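Local coordinates for protein SPT6 (Antonospora locustae, PDB 2XP1) that acts as a transcription elongation factor and, through its tandem SH2 domains, enables interaction with RNA polymerase II, at residues R93-I98 against I151-M156; S121-A126 against F139-G144; I51-D56 against F127-K132. All blocks are in the same frame, centred on the assembly; numbering follows the deposited sequence.

Contact 1 of 3, residues R93-I98 against I151-M156; sequences RNLKSI and IGVSDM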
loop_
_atom_site.group_PDB
_atom_site.type_symbol
_atom_site.label_atom_id
_atom_site.label_comp_id
_atom_site.label_asym_id
_atom_site.label_seq_id
_atom_site.Cartn_x
_atom_site.Cartn_y
_atom_site.Cartn_z
ATOM N N ARG A 93 13.269 1.354 -9.998
ATOM C CA ARG A 93 13.793 2.619 -9.493
ATOM C C ARG A 93 14.291 2.416 -8.060
ATOM O O ARG A 93 15.392 2.804 -7.707
ATOM C CB ARG A 93 12.740 3.750 -9.601
ATOM C CG ARG A 93 12.639 4.405 -11.020
ATOM C CD ARG A 93 11.399 5.292 -11.185
ATOM N NE ARG A 93 11.186 5.665 -12.581
ATOM C CZ ARG A 93 11.510 6.847 -13.106
ATOM N NH1 ARG A 93 12.066 7.793 -12.353
ATOM N NH2 ARG A 93 11.274 7.091 -14.392
ATOM N N ASN A 94 13.470 1.751 -7.263
ATOM C CA ASN A 94 13.873 1.305 -5.946
ATOM C C ASN A 94 15.160 0.445 -5.911
ATOM O O ASN A 94 16.091 0.762 -5.176
ATOM C CB ASN A 94 12.720 0.554 -5.307
ATOM C CG ASN A 94 12.663 0.759 -3.856
ATOM O OD1 ASN A 94 13.382 1.593 -3.316
ATOM N ND2 ASN A 94 11.815 -0.002 -3.184
ATOM N N LEU A 95 15.198 -0.641 -6.694
ATOM C CA LEU A 95 16.384 -1.495 -6.763
ATOM C C LEU A 95 17.617 -0.684 -7.119
ATOM O O LEU A 95 18.692 -0.915 -6.541
ATOM C CB LEU A 95 16.207 -2.581 -7.817
ATOM C CG LEU A 95 15.220 -3.698 -7.513
ATOM C CD1 LEU A 95 15.098 -4.625 -8.709
ATOM C CD2 LEU A 95 15.696 -4.472 -6.305
ATOM N N LYS A 96 17.485 0.252 -8.076
ATOM C CA LYS A 96 18.647 1.073 -8.468
ATOM C C LYS A 96 19.252 1.836 -7.278
ATOM O O LYS A 96 20.471 1.819 -7.088
ATOM C CB LYS A 96 18.360 2.018 -9.673
ATOM C CG LYS A 96 19.449 3.111 -9.921
ATOM C CD LYS A 96 19.218 3.955 -11.197
ATOM C CE LYS A 96 20.047 5.243 -11.155
ATOM N NZ LYS A 96 21.281 5.219 -12.015
ATOM N N SER A 97 18.389 2.481 -6.483
ATOM C CA SER A 97 18.820 3.292 -5.313
ATOM C C SER A 97 19.493 2.415 -4.302
ATOM O O SER A 97 20.544 2.757 -3.779
ATOM C CB SER A 97 17.621 3.965 -4.622
ATOM O OG SER A 97 16.905 4.805 -5.521
ATOM N N ILE A 98 18.863 1.273 -4.041
ATOM C CA ILE A 98 19.310 0.333 -3.039
ATOM C C ILE A 98 20.766 0.000 -3.332
ATOM O O ILE A 98 21.617 0.144 -2.453
ATOM C CB ILE A 98 18.405 -0.934 -3.013
ATOM C CG1 ILE A 98 17.098 -0.639 -2.266
ATOM C CG2 ILE A 98 19.120 -2.136 -2.438
ATOM C CD1 ILE A 98 15.955 -1.677 -2.513
ATOM N N ILE A 151 13.484 -6.255 5.007
ATOM C CA ILE A 151 12.742 -5.150 4.487
ATOM C C ILE A 151 12.123 -5.567 3.169
ATOM O O ILE A 151 12.794 -6.154 2.335
ATOM C CB ILE A 151 13.681 -3.937 4.294
ATOM C CG1 ILE A 151 14.243 -3.498 5.650
ATOM C CG2 ILE A 151 12.989 -2.790 3.603
ATOM C CD1 ILE A 151 15.513 -2.600 5.536
ATOM N N GLY A 152 10.853 -5.245 2.953
ATOM C CA GLY A 152 10.200 -5.572 1.673
ATOM C C GLY A 152 10.646 -4.629 0.576
ATOM O O GLY A 152 10.869 -3.449 0.815
ATOM N N VAL A 153 10.786 -5.130 -0.637
ATOM C CA VAL A 153 11.137 -4.247 -1.742
ATOM C C VAL A 153 10.040 -4.217 -2.819
ATOM O O VAL A 153 9.930 -5.159 -3.624
ATOM C CB VAL A 153 12.488 -4.629 -2.423
ATOM C CG1 VAL A 153 12.827 -3.643 -3.455
ATOM C CG2 VAL A 153 13.636 -4.726 -1.404
ATOM N N SER A 154 9.306 -3.108 -2.853
ATOM C CA SER A 154 8.227 -2.878 -3.785
ATOM C C SER A 154 8.542 -1.501 -4.393
ATOM O O SER A 154 9.692 -1.257 -4.766
ATOM C CB SER A 154 6.902 -2.881 -3.015
ATOM O OG SER A 154 7.001 -1.964 -1.893
ATOM N N ASP A 155 7.583 -0.579 -4.483
ATOM C CA ASP A 155 7.973 0.778 -4.895
ATOM C C ASP A 155 8.588 1.520 -3.733
ATOM O O ASP A 155 9.252 2.560 -3.884
ATOM C CB ASP A 155 6.826 1.564 -5.530
ATOM C CG ASP A 155 5.734 1.897 -4.563
ATOM O OD1 ASP A 155 5.315 3.076 -4.547
ATOM O OD2 ASP A 155 5.282 0.981 -3.838
ATOM N N MET A 156 8.365 0.960 -2.558
ATOM C CA MET A 156 8.891 1.520 -1.354
ATOM C C MET A 156 9.645 0.440 -0.673
ATOM O O MET A 156 9.638 -0.694 -1.094
ATOM C CB MET A 156 7.765 2.034 -0.433
ATOM C CG MET A 156 6.835 3.016 -1.092
ATOM S SD MET A 156 7.511 4.668 -1.394
ATOM C CE MET A 156 7.534 5.407 0.212
#

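Contact 2 of 3, residues S121-A126 against F139-G144; sequences SKVVYA and FAYNNG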
loop_
_atom_site.group_PDB
_atom_site.type_symbol
_atom_site.label_atom_id
_atom_site.label_comp_id
_atom_site.label_asym_id
_atom_site.label_seq_id
_atom_site.Cartn_x
_atom_site.Cartn_y
_atom_site.Cartn_z
ATOM N N SER A 121 32.648 0.852 19.209
ATOM C CA SER A 121 32.512 2.302 19.014
ATOM C C SER A 121 31.153 2.748 18.436
ATOM O O SER A 121 30.642 3.827 18.754
ATOM C CB SER A 121 33.665 2.826 18.163
ATOM O OG SER A 121 33.684 2.196 16.896
ATOM N N LYS A 122 30.559 1.917 17.588
ATOM C CA LYS A 122 29.292 2.261 16.990
ATOM C C LYS A 122 28.625 0.993 16.493
ATOM O O LYS A 122 29.280 -0.053 16.385
ATOM C CB LYS A 122 29.516 3.239 15.841
ATOM C CG LYS A 122 30.386 2.680 14.731
ATOM C CD LYS A 122 30.172 3.417 13.428
ATOM C CE LYS A 122 30.559 2.545 12.246
ATOM N NZ LYS A 122 31.341 3.296 11.236
ATOM N N VAL A 123 27.326 1.077 16.209
ATOM C CA VAL A 123 26.630 0.027 15.475
ATOM C C VAL A 123 27.069 0.020 14.020
ATOM O O VAL A 123 27.071 1.056 13.352
ATOM C CB VAL A 123 25.121 0.219 15.503
ATOM C CG1 VAL A 123 24.437 -0.895 14.701
ATOM C CG2 VAL A 123 24.650 0.248 16.944
ATOM N N VAL A 124 27.444 -1.168 13.560
ATOM C CA VAL A 124 27.903 -1.410 12.209
ATOM C C VAL A 124 26.769 -2.097 11.500
ATOM O O VAL A 124 26.178 -3.040 12.029
ATOM C CB VAL A 124 29.135 -2.333 12.200
ATOM C CG1 VAL A 124 29.617 -2.545 10.794
ATOM C CG2 VAL A 124 30.259 -1.732 13.038
ATOM N N TYR A 125 26.433 -1.638 10.307
ATOM C CA TYR A 125 25.308 -2.241 9.642
ATOM C C TYR A 125 25.532 -2.311 8.180
ATOM O O TYR A 125 26.279 -1.512 7.636
ATOM C CB TYR A 125 24.037 -1.464 9.927
ATOM C CG TYR A 125 24.069 -0.016 9.516
ATOM C CD1 TYR A 125 23.545 0.385 8.287
ATOM C CD2 TYR A 125 24.631 0.960 10.350
ATOM C CE1 TYR A 125 23.551 1.736 7.910
ATOM C CE2 TYR A 125 24.649 2.301 9.980
ATOM C CZ TYR A 125 24.093 2.681 8.755
ATOM O OH TYR A 125 24.110 4.008 8.368
ATOM N N ALA A 126 24.861 -3.267 7.539
ATOM C CA ALA A 126 25.068 -3.500 6.120
ATOM C C ALA A 126 23.763 -3.865 5.529
ATOM O O ALA A 126 22.857 -4.240 6.263
ATOM C CB ALA A 126 26.082 -4.617 5.905
ATOM N N PHE A 139 18.600 -6.228 6.265
ATOM C CA PHE A 139 19.292 -5.230 7.069
ATOM C C PHE A 139 20.004 -5.985 8.193
ATOM O O PHE A 139 19.340 -6.536 9.072
ATOM C CB PHE A 139 18.288 -4.242 7.689
ATOM C CG PHE A 139 18.889 -3.344 8.726
ATOM C CD1 PHE A 139 20.007 -2.548 8.420
ATOM C CD2 PHE A 139 18.361 -3.292 10.016
ATOM C CE1 PHE A 139 20.581 -1.711 9.385
ATOM C CE2 PHE A 139 18.923 -2.450 10.999
ATOM C CZ PHE A 139 20.035 -1.667 10.679
ATOM N N ALA A 140 21.340 -5.996 8.141
ATOM C CA ALA A 140 22.192 -6.696 9.101
ATOM C C ALA A 140 22.915 -5.694 9.971
ATOM O O ALA A 140 23.461 -4.715 9.475
ATOM C CB ALA A 140 23.227 -7.564 8.386
ATOM N N TYR A 141 22.930 -5.933 11.271
ATOM C CA TYR A 141 23.631 -5.020 12.135
ATOM C C TYR A 141 24.350 -5.669 13.292
ATOM O O TYR A 141 23.916 -6.695 13.794
ATOM C CB TYR A 141 22.731 -3.884 12.587
ATOM C CG TYR A 141 21.583 -4.263 13.465
ATOM C CD1 TYR A 141 21.651 -4.035 14.841
ATOM C CD2 TYR A 141 20.399 -4.786 12.933
ATOM C CE1 TYR A 141 20.594 -4.356 15.687
ATOM C CE2 TYR A 141 19.312 -5.099 13.773
ATOM C CZ TYR A 141 19.429 -4.873 15.156
ATOM O OH TYR A 141 18.396 -5.162 16.028
ATOM N N ASN A 142 25.446 -5.045 13.710
ATOM C CA ASN A 142 26.262 -5.543 14.798
ATOM C C ASN A 142 26.412 -4.504 15.923
ATOM O O ASN A 142 27.016 -3.425 15.732
ATOM C CB ASN A 142 27.616 -6.016 14.255
ATOM C CG ASN A 142 28.332 -6.975 15.196
ATOM O OD1 ASN A 142 27.798 -7.371 16.233
ATOM N ND2 ASN A 142 29.553 -7.351 14.834
ATOM N N ASN A 143 25.832 -4.845 17.083
ATOM C CA ASN A 143 25.852 -4.028 18.306
ATOM C C ASN A 143 26.511 -4.787 19.475
ATOM O O ASN A 143 26.437 -4.370 20.619
ATOM C CB ASN A 143 24.422 -3.613 18.692
ATOM C CG ASN A 143 23.532 -4.811 19.086
ATOM O OD1 ASN A 143 23.936 -5.975 18.989
ATOM N ND2 ASN A 143 22.316 -4.517 19.532
ATOM N N GLY A 144 27.178 -5.887 19.154
ATOM C CA GLY A 144 27.622 -6.861 20.135
ATOM C C GLY A 144 27.389 -8.200 19.472
ATOM O O GLY A 144 28.336 -8.968 19.261
#

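Contact 3 of 3, residues I51-D56 against F127-K132; sequences IKFASD and FYFSRK. With SO4 (sulfate ion), chain C.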
loop_
_atom_site.group_PDB
_atom_site.type_symbol
_atom_site.label_atom_id
_atom_site.label_comp_id
_atom_site.label_asym_id
_atom_site.label_seq_id
_atom_site.Cartn_x
_atom_site.Cartn_y
_atom_site.Cartn_z
ATOM N N ILE A 51 11.446 -10.519 -12.083
ATOM C CA ILE A 51 12.362 -9.393 -11.911
ATOM C C ILE A 51 13.692 -9.896 -11.326
ATOM O O ILE A 51 13.702 -10.578 -10.293
ATOM C CB ILE A 51 11.785 -8.351 -10.952
ATOM C CG1 ILE A 51 10.353 -7.928 -11.372
ATOM C CG2 ILE A 51 12.653 -7.151 -10.915
ATOM C CD1 ILE A 51 9.636 -7.025 -10.344
ATOM N N LYS A 52 14.802 -9.582 -11.983
ATOM C CA LYS A 52 16.135 -9.940 -11.506
ATOM C C LYS A 52 16.555 -8.920 -10.439
ATOM O O LYS A 52 16.732 -7.741 -10.736
ATOM C CB LYS A 52 17.115 -9.911 -12.693
ATOM C CG LYS A 52 18.589 -9.768 -12.333
ATOM C CD LYS A 52 19.532 -9.947 -13.547
ATOM C CE LYS A 52 19.542 -8.727 -14.480
ATOM N NZ LYS A 52 20.224 -9.041 -15.814
ATOM N N PHE A 53 16.672 -9.346 -9.190
ATOM C CA PHE A 53 17.100 -8.409 -8.132
ATOM C C PHE A 53 18.608 -8.292 -8.128
ATOM O O PHE A 53 19.138 -7.196 -7.921
ATOM C CB PHE A 53 16.560 -8.825 -6.769
ATOM C CG PHE A 53 15.227 -8.218 -6.454
ATOM C CD1 PHE A 53 14.256 -8.093 -7.443
ATOM C CD2 PHE A 53 14.916 -7.822 -5.176
ATOM C CE1 PHE A 53 13.019 -7.542 -7.159
ATOM C CE2 PHE A 53 13.680 -7.242 -4.891
ATOM C CZ PHE A 53 12.747 -7.113 -5.871
ATOM N N ALA A 54 19.270 -9.416 -8.408
ATOM C CA ALA A 54 20.710 -9.557 -8.454
ATOM C C ALA A 54 20.946 -10.868 -9.188
ATOM O O ALA A 54 20.015 -11.671 -9.349
ATOM C CB ALA A 54 21.300 -9.637 -7.046
ATOM N N SER A 55 22.185 -11.054 -9.630
ATOM C CA SER A 55 22.673 -12.250 -10.335
ATOM C C SER A 55 22.039 -13.602 -9.977
ATOM O O SER A 55 21.870 -14.466 -10.845
ATOM C CB SER A 55 24.174 -12.374 -10.100
ATOM O OG SER A 55 24.885 -11.309 -10.700
ATOM N N ASP A 56 21.755 -13.804 -8.694
ATOM C CA ASP A 56 21.153 -15.043 -8.246
ATOM C C ASP A 56 19.911 -14.777 -7.432
ATOM O O ASP A 56 19.469 -15.655 -6.708
ATOM C CB ASP A 56 22.142 -15.879 -7.428
ATOM C CG ASP A 56 22.510 -15.228 -6.121
ATOM O OD1 ASP A 56 22.405 -13.981 -6.015
ATOM O OD2 ASP A 56 22.923 -15.963 -5.200
ATOM N N PHE A 127 23.649 -3.755 4.208
ATOM C CA PHE A 127 22.433 -4.208 3.511
ATOM C C PHE A 127 22.823 -5.129 2.374
ATOM O O PHE A 127 23.780 -4.865 1.690
ATOM C CB PHE A 127 21.638 -3.051 2.899
ATOM C CG PHE A 127 21.059 -2.115 3.882
ATOM C CD1 PHE A 127 21.826 -1.053 4.385
ATOM C CD2 PHE A 127 19.732 -2.244 4.269
ATOM C CE1 PHE A 127 21.305 -0.152 5.297
ATOM C CE2 PHE A 127 19.168 -1.359 5.182
ATOM C CZ PHE A 127 19.970 -0.277 5.711
ATOM N N TYR A 128 22.046 -6.196 2.186
ATOM C CA TYR A 128 22.188 -7.110 1.068
ATOM C C TYR A 128 20.853 -7.781 0.777
ATOM O O TYR A 128 20.015 -7.895 1.661
ATOM C CB TYR A 128 23.273 -8.138 1.345
ATOM C CG TYR A 128 23.197 -8.873 2.679
ATOM C CD1 TYR A 128 22.535 -10.108 2.783
ATOM C CD2 TYR A 128 23.824 -8.361 3.820
ATOM C CE1 TYR A 128 22.482 -10.797 3.983
ATOM C CE2 TYR A 128 23.776 -9.046 5.033
ATOM C CZ TYR A 128 23.101 -10.259 5.096
ATOM O OH TYR A 128 23.041 -10.943 6.278
ATOM N N PHE A 129 20.631 -8.189 -0.466
ATOM C CA PHE A 129 19.370 -8.843 -0.814
ATOM C C PHE A 129 19.376 -10.209 -0.229
ATOM O O PHE A 129 20.415 -10.846 -0.197
ATOM C CB PHE A 129 19.193 -8.951 -2.323
ATOM C CG PHE A 129 18.801 -7.661 -2.940
ATOM C CD1 PHE A 129 19.638 -7.026 -3.814
ATOM C CD2 PHE A 129 17.616 -7.053 -2.599
ATOM C CE1 PHE A 129 19.282 -5.826 -4.376
ATOM C CE2 PHE A 129 17.287 -5.839 -3.132
ATOM C CZ PHE A 129 18.142 -5.225 -4.031
ATOM N N SER A 130 18.197 -10.626 0.222
ATOM C CA SER A 130 17.969 -11.966 0.772
ATOM C C SER A 130 17.898 -12.974 -0.354
ATOM O O SER A 130 17.201 -12.741 -1.352
ATOM C CB SER A 130 16.613 -12.024 1.529
ATOM O OG SER A 130 16.366 -13.353 2.029
ATOM N N ARG A 131 18.583 -14.104 -0.156
ATOM C CA ARG A 131 18.485 -15.274 -1.042
ATOM C C ARG A 131 17.435 -16.282 -0.518
ATOM O O ARG A 131 16.814 -17.015 -1.307
ATOM C CB ARG A 131 19.859 -15.945 -1.200
ATOM C CG ARG A 131 20.784 -15.275 -2.223
ATOM C CD ARG A 131 21.304 -13.875 -1.788
ATOM N NE ARG A 131 22.188 -13.318 -2.815
ATOM C CZ ARG A 131 22.595 -12.051 -2.927
ATOM N NH1 ARG A 131 22.255 -11.088 -2.059
ATOM N NH2 ARG A 131 23.378 -11.753 -3.955
ATOM N N LYS A 132 17.236 -16.311 0.801
ATOM C CA LYS A 132 16.218 -17.159 1.415
ATOM C C LYS A 132 14.834 -16.649 1.063
ATOM O O LYS A 132 13.907 -17.448 0.879
ATOM C CB LYS A 132 16.400 -17.234 2.938
ATOM C CG LYS A 132 17.800 -17.609 3.380
ATOM C CD LYS A 132 17.821 -18.184 4.813
ATOM C CE LYS A 132 19.256 -18.483 5.300
ATOM N NZ LYS A 132 19.354 -19.478 6.421
HETATM S S SO4 C . 19.083 -14.311 3.927
HETATM O O1 SO4 C . 19.677 -15.193 4.938
HETATM O O2 SO4 C . 19.350 -14.870 2.594
HETATM O O3 SO4 C . 19.671 -12.978 4.000
HETATM O O4 SO4 C . 17.653 -14.200 4.172
#

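Contact 1 of 3, residues R93-I98 against I151-M156
N94 and V153 carry most of this meeting between the helix and the end of a strand. The amide of N94 reaches into the turn that follows the strand, where ND2 donates to S154 O at 2.9 Å. That donor stands well above the carbonyl plane, 53° out of it, so the amide drops onto the peptide group from one side. M156 O lies 3.1 Å from the same ND2, on the same side as S154 O. An asparagine suits this buried place: it is short, and its neutral NH2 donates to a main-chain carbonyl of the turn without bringing in a charge. Its chi1 of -146°, off the usual staggered value, swings CG toward the turn.

Beside this polar contact, V153 offers CG1 to three helix side chains. I98 meets it tip to tip, CD1 lying 3.8 Å from CG1, while L95 crosses it at about a right angle, with CD2 at 4.1 Å. N94 ND2 is the third neighbour. Beta-branched valine suits a strand, and its CG1 and CG2 both reach I98 CD1.

Behind these residues, the backbone bond S154 N to M156 O, 3.0 Å, holds the turn in shape, and G152 pairs with T158 to close the hairpin. L157 touches N94 and I98. Helix 80-100 here packs across the antiparallel sheet of strands 124-129 to 162-164 in the tandem SH2 region: L95 and I98 lie on F129 of strand 124-129, L95 and V153 both reach F53, and V153 and I98 touch L137 of strand 136-142.

Contact 2 of 3, residues S121-A126 against F139-G144
V124 to A126 and F139 to N142 run antiparallel, their strand axes 4.6 Å apart and inclined at 163°. V124 and N142 form one hydrogen-bonded pair, with N142 N to V124 O at 2.7 Å and the reverse bond, V124 N to N142 O, longer at 3.2 Å. A126 and A140 form the next, and between them Y125 and Y141 make a non-hydrogen-bonded pair whose CA atoms come within 4.1 Å.

On the tyrosine face, Y125 CB lies 3.8 Å from Y141 CB. F139, its CG anti to the backbone N (chi1 169°), brings CE1 to 3.5 Å from Y125 CB, while Y125 CD1 sits in plane at the edge of its ring. An alanine at F139 would probably open a gap beside Y125 CB and deprive F127 and F170 of a ring partner. V123 lies alongside Y141, pointing the same way. The other face carries V124, A126, A140 and N142; small alanines let L115 and A111 come close.

The hairpin therefore owes its register to main-chain bonds, while its faces suit different neighbours: aromatic toward helix 167-175, mostly small and aliphatic toward helix 112-116 and the loops beside it, with N142 ND2 tied to L115 O.

Contact 3 of 3, residues I51-D56 against F127-K132
A classic beta bulge, F53 and A54 both facing V57, lies where the chain turns a corner at F53; there F53 meets F129, near the end of strand 124-129. The two rings make an offset edge-to-face pair: the edge of F53 is directed at the face of F129, the planes stand at 65° and the centroids lie 5.4 Å apart. The nearest atoms are F53 CD2 and F129 CE2, at 3.7 Å. Flat phenylalanines suit this buried junction because they interlock across it, and A54 is small enough to sit beside both F129 and R131.

At the outer rim D56 meets R131 in a salt bridge. D56 OD1 takes weak hydrogen bonds from NH2, at 3.2 Å, and NE, at 3.3 Å, of R131, the carboxylate and guanidinium planes being 56° apart. The bend of the arginine chain at chi2 (69°) turns CD back, and NH1 bonds to F129 O at 2.6 Å with that oxygen close to the guanidinium plane.

Engaged by D56, F129 O and, weakly through NH2, N106 O, the guanidinium is not among the groups bonded to a sulfate, probably from the crystallisation liquor. Those are S130 OG (2.6 Å to O4), the main-chain nitrogens of R131 and K132, which share O2, and T138 and Y150. Such an anion site, in the loop after this SH2 strand, is consistent with a phosphate-binding pocket.

Overall arrangement
Contacts 1 and 3 lie near the middle of the chain, their centres about 12 Å apart, and share one apolar core between helix 80-100 and the antiparallel sheet. Contact 2 stands farther out along the same sheet, its centre about 21 Å from theirs. It uses strand 124-129 with contact 3, and joins contact 1 where I151 packs on F139. Its chemistry is that of a sheet, main-chain bonds repeated along a hairpin. Contact 1 instead combines one side-chain amide bond to a turn with aliphatic packing on V153, and contact 3 grades from buried rings to a more exposed ion pair at the rim and a sulfate site beside it.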